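Local coordinates for malonyl CoA-acyl carrier protein transacylase (Staphylococcus aureus, PDB 3IM9) that catalyses transfer of the malonyl group from malonyl-CoA to holo acyl carrier protein, supplying malonyl-ACP for fatty acid biosynthesis, at residues A[94-99]-A[166-171]; A[205-210]-A[259-264]. All blocks are in the same frame, centred on the assembly; numbering follows the deposited sequence.

Contact 1 (A[94-99]-A[166-171]); sequences MGHSLG and NINCPG
The imidazole of His96 presents its NE2 to the side-chain amide of Asn168, whose end modelled as OD1 lies 2.8 Å from that nitrogen. The spacing would suit a hydrogen bond, but the amide is probably turned over in the model, so its nitrogen and oxygen cannot be told apart with confidence. The ring meets Asn168 with its edge, and the two planes are 66° apart. Asn166 reaches the same rim of the imidazole one atom further round: its OD1 lies 3.7 Å from His96 CE1, near the ring plane, and its CB is 4.0 Å from that carbon. The amide of Asn166 is turned almost perpendicular to the imidazole, the planes being 87° apart. CG of His96 is anti to the backbone N (chi1 -163°), a torsion that swings the ring out from the turn and across to strand 162-169.

The sequence GHSLG and the tight turn fit the nucleophile elbow of acyltransferases. A type II' turn from His96 to Gly99 is closed by Gly99 N to His96 O at 2.9 Å, and Ser97 sits in it with positive phi. Gly95 CA and Gly99 CA approach to 3.9 Å, evidence of how tightly the chain folds back on itself. Ser97, the active-site serine by similarity, hydrogen-bonds through OG with Arg122 NH2. The asparagines approach from strand 162-169 of the mixed sheet, where Asn168 and Cys169 form a classic beta bulge opposite Gln172. A sulfate ion, probably from the crystallisation liquor, lies about 3 Å from the His96 side chain at the nearest atoms.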
# COMPACT_ATOMS: atom_id res chain seq x y z
N MET A 94 4.87 -8.17 0.13
CA MET A 94 4.00 -7.31 -0.72
C MET A 94 3.49 -6.19 0.14
O MET A 94 3.55 -6.25 1.36
CB MET A 94 2.79 -8.08 -1.35
CG MET A 94 1.80 -8.59 -0.34
SD MET A 94 0.29 -9.19 -1.05
CE MET A 94 -0.36 -9.93 0.42
N GLY A 95 3.06 -5.13 -0.51
CA GLY A 95 2.47 -3.98 0.28
C GLY A 95 1.44 -3.28 -0.58
O GLY A 95 1.50 -3.32 -1.83
N HIS A 96 0.51 -2.60 0.08
CA HIS A 96 -0.65 -2.03 -0.66
C HIS A 96 -0.36 -0.61 -1.11
O HIS A 96 -0.27 0.29 -0.26
CB HIS A 96 -1.88 -2.09 0.23
CG HIS A 96 -3.17 -1.91 -0.51
ND1 HIS A 96 -3.60 -0.65 -0.93
CD2 HIS A 96 -4.18 -2.78 -0.75
CE1 HIS A 96 -4.77 -0.79 -1.54
NE2 HIS A 96 -5.17 -2.06 -1.41
N SER A 97 -0.12 -0.45 -2.43
CA SER A 97 0.09 0.86 -3.05
C SER A 97 1.36 1.49 -2.47
O SER A 97 2.47 1.06 -2.81
CB SER A 97 -1.13 1.75 -2.97
OG SER A 97 -0.88 2.95 -3.69
N LEU A 98 1.27 2.48 -1.56
CA LEU A 98 2.48 2.97 -0.88
C LEU A 98 3.25 1.77 -0.24
O LEU A 98 4.49 1.76 -0.20
CB LEU A 98 2.00 4.00 0.18
CG LEU A 98 3.12 4.60 1.07
CD1 LEU A 98 3.56 3.64 2.25
CD2 LEU A 98 4.32 5.13 0.25
N GLY A 99 2.51 0.87 0.37
CA GLY A 99 3.14 -0.25 1.07
C GLY A 99 4.15 -1.03 0.23
O GLY A 99 5.03 -1.67 0.81
N ASN A 166 -8.63 -0.42 -6.47
CA ASN A 166 -7.99 -1.22 -5.45
C ASN A 166 -8.88 -2.43 -5.29
O ASN A 166 -10.03 -2.35 -4.86
CB ASN A 166 -7.85 -0.48 -4.07
CG ASN A 166 -7.07 0.79 -4.06
OD1 ASN A 166 -7.22 1.57 -3.06
ND2 ASN A 166 -6.22 1.02 -4.95
N ILE A 167 -8.37 -3.60 -5.67
CA ILE A 167 -9.10 -4.86 -5.64
C ILE A 167 -8.69 -5.56 -4.33
O ILE A 167 -7.67 -6.19 -4.27
CB ILE A 167 -8.70 -5.74 -6.85
CG1 ILE A 167 -8.83 -4.96 -8.20
CG2 ILE A 167 -9.60 -6.93 -6.88
CD1 ILE A 167 -10.09 -4.30 -8.50
N ASN A 168 -9.43 -5.28 -3.29
CA ASN A 168 -8.97 -5.53 -1.90
C ASN A 168 -9.35 -6.88 -1.34
O ASN A 168 -8.47 -7.55 -0.80
CB ASN A 168 -9.43 -4.38 -0.98
CG ASN A 168 -8.70 -3.07 -1.30
OD1 ASN A 168 -7.69 -3.07 -2.01
ND2 ASN A 168 -9.17 -1.98 -0.70
N CYS A 169 -10.63 -7.22 -1.35
CA CYS A 169 -11.07 -8.55 -0.87
C CYS A 169 -12.45 -8.76 -1.45
O CYS A 169 -13.05 -7.85 -2.00
CB CYS A 169 -11.07 -8.64 0.66
SG CYS A 169 -12.27 -7.59 1.50
N PRO A 170 -12.97 -9.96 -1.39
CA PRO A 170 -14.37 -10.15 -1.81
C PRO A 170 -15.26 -9.19 -1.10
O PRO A 170 -15.23 -9.08 0.17
CB PRO A 170 -14.66 -11.58 -1.33
CG PRO A 170 -13.35 -12.26 -1.47
CD PRO A 170 -12.35 -11.21 -0.87
N GLY A 171 -16.04 -8.40 -1.89
CA GLY A 171 -16.96 -7.40 -1.32
C GLY A 171 -16.34 -6.06 -1.02
O GLY A 171 -16.96 -5.25 -0.40

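Contact 2 (A[205-210]-A[259-264]); sequences PFHSSL and SPVQFI
Ser259 meets His207 through its carbonyl oxygen: His207 ND1 donates to Ser259 O at 3.0 Å, a carbonyl support consistent with His207 being the histidine of the Ser-His dyad of FabD enzymes. The donor lies nearly in line with the C=O bond, but the N-H...O angle is only 136° and the oxygen is tilted out of the imidazole plane, so the bond is bent at the ring end. Gln256 O is a second, weak acceptor for ND1, while NE2, across CE1 from ND1, bonds to Ser97 OG; together these partners fix the rotation of the imidazole. The hydroxyl of Ser259 turns elsewhere, to Lys255 O.

Pro260 touches the turn more loosely, its N lying 4.0 Å from His207 O. That turn, type II from Pro205 to Ser208, places His207 at its third position with positive phi, and it is braced by Ser208 OG, which donates to Pro205 O at 2.8 Å and accepts from Leu210 N in an ST turn.

Val261 supplies the nonpolar half of the contact. Its CG2 sits over one face of the imidazole, 3.6 Å from the ring centroid and 10° off the normal, a CH-pi contact whose closest pair is CG2 to His207 CE1 at 3.5 Å. CG1 is anti to the backbone N (chi1 176°), which leaves CG2 as the branch above the ring.

Beyond Val261 the chain parts from His207. Gln262 is the centre of an inverse gamma turn and the N-cap residue of helix 263-272, and across it Phe263 N makes a weak bond to Val261 O at 3.0 Å.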
# COMPACT_ATOMS: atom_id res chain seq x y z
N PRO A 205 -7.78 10.83 -8.69
CA PRO A 205 -8.32 9.60 -9.22
C PRO A 205 -7.17 8.59 -9.23
O PRO A 205 -6.75 8.06 -10.24
CB PRO A 205 -8.82 10.02 -10.63
CG PRO A 205 -7.70 11.02 -11.05
CD PRO A 205 -7.39 11.78 -9.78
N PHE A 206 -6.73 8.23 -8.01
CA PHE A 206 -5.54 7.36 -7.89
C PHE A 206 -5.79 5.96 -8.42
O PHE A 206 -6.92 5.41 -8.36
CB PHE A 206 -5.01 7.32 -6.44
CG PHE A 206 -4.76 8.71 -5.85
CD1 PHE A 206 -4.30 9.77 -6.65
CD2 PHE A 206 -5.03 8.91 -4.49
CE1 PHE A 206 -4.11 11.09 -6.08
CE2 PHE A 206 -4.78 10.19 -3.92
CZ PHE A 206 -4.35 11.25 -4.75
N HIS A 207 -4.74 5.35 -8.95
CA HIS A 207 -4.79 3.98 -9.51
C HIS A 207 -5.85 3.84 -10.61
O HIS A 207 -6.36 2.76 -10.86
CB HIS A 207 -4.99 2.90 -8.40
CG HIS A 207 -3.81 2.83 -7.52
ND1 HIS A 207 -2.58 2.37 -8.00
CD2 HIS A 207 -3.61 3.28 -6.27
CE1 HIS A 207 -1.71 2.43 -6.98
NE2 HIS A 207 -2.30 3.01 -5.95
N SER A 208 -6.11 4.94 -11.30
CA SER A 208 -6.90 4.91 -12.56
C SER A 208 -5.97 5.37 -13.69
O SER A 208 -4.87 5.99 -13.50
CB SER A 208 -8.10 5.85 -12.44
OG SER A 208 -7.70 7.22 -12.73
N SER A 209 -6.39 5.07 -14.91
CA SER A 209 -5.63 5.46 -16.13
C SER A 209 -5.40 7.00 -16.23
O SER A 209 -4.42 7.45 -16.87
CB SER A 209 -6.37 4.91 -17.37
OG SER A 209 -7.66 5.50 -17.43
N LEU A 210 -6.22 7.81 -15.51
CA LEU A 210 -5.97 9.24 -15.47
C LEU A 210 -4.60 9.60 -14.86
O LEU A 210 -4.07 10.65 -15.21
CB LEU A 210 -7.07 9.97 -14.71
CG LEU A 210 -8.53 9.83 -15.33
CD1 LEU A 210 -9.52 10.44 -14.42
CD2 LEU A 210 -8.46 10.57 -16.69
N SER A 259 -2.44 1.87 -12.62
CA SER A 259 -3.00 0.52 -12.73
C SER A 259 -3.68 0.12 -11.44
O SER A 259 -3.27 0.58 -10.35
CB SER A 259 -1.85 -0.47 -13.01
OG SER A 259 -1.17 -0.06 -14.22
N PRO A 260 -4.65 -0.77 -11.49
CA PRO A 260 -5.34 -1.23 -10.27
C PRO A 260 -4.37 -2.01 -9.36
O PRO A 260 -3.44 -2.68 -9.86
CB PRO A 260 -6.46 -2.16 -10.76
CG PRO A 260 -6.35 -2.12 -12.26
CD PRO A 260 -5.23 -1.31 -12.73
N VAL A 261 -4.58 -1.90 -8.04
CA VAL A 261 -3.84 -2.70 -7.05
C VAL A 261 -4.46 -4.04 -6.95
O VAL A 261 -5.61 -4.17 -6.51
CB VAL A 261 -3.87 -1.95 -5.68
CG1 VAL A 261 -3.19 -2.82 -4.61
CG2 VAL A 261 -3.09 -0.61 -5.78
N GLN A 262 -3.72 -5.04 -7.42
CA GLN A 262 -4.24 -6.42 -7.44
C GLN A 262 -4.05 -7.12 -6.13
O GLN A 262 -3.30 -8.11 -6.04
CB GLN A 262 -3.58 -7.19 -8.62
CG GLN A 262 -3.82 -6.49 -9.97
CD GLN A 262 -5.23 -6.69 -10.48
OE1 GLN A 262 -6.08 -7.37 -9.91
NE2 GLN A 262 -5.53 -5.97 -11.58
N PHE A 263 -4.67 -6.64 -5.05
CA PHE A 263 -4.39 -7.26 -3.75
C PHE A 263 -4.93 -8.66 -3.60
O PHE A 263 -4.21 -9.49 -3.02
CB PHE A 263 -4.88 -6.33 -2.61
CG PHE A 263 -4.35 -6.77 -1.24
CD1 PHE A 263 -5.18 -7.50 -0.42
CD2 PHE A 263 -3.05 -6.49 -0.90
CE1 PHE A 263 -4.69 -7.99 0.83
CE2 PHE A 263 -2.51 -6.90 0.37
CZ PHE A 263 -3.35 -7.66 1.24
N ILE A 264 -6.13 -8.91 -4.10
CA ILE A 264 -6.67 -10.30 -4.01
C ILE A 264 -5.73 -11.24 -4.79
O ILE A 264 -5.31 -12.27 -4.20
CB ILE A 264 -8.10 -10.38 -4.57
CG1 ILE A 264 -9.03 -9.58 -3.63
CG2 ILE A 264 -8.61 -11.84 -4.61
CD1 ILE A 264 -10.44 -9.48 -4.27

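In the fold
Contact 1 closes along the chain before contact 2 opens, and their centres lie about 9 Å apart. Several joins link them. In the five-stranded mixed sheet, strand 162-169 of contact 1 runs parallel to strand 261-262 of contact 2, with Ile167 N 2.9 Å from Val261 O, and the carbonyl oxygens of Ile167 and Asn168 pack on Phe263. Another join, Ser97 with His207, runs between the turn 94-99 and the loop 205-210. Since 94-99 leaves the edge strand of the four-stranded parallel sheet, the two contacts bring together pieces of both sheets, consistent with an active site formed between the two lobes of the acyltransferase fold.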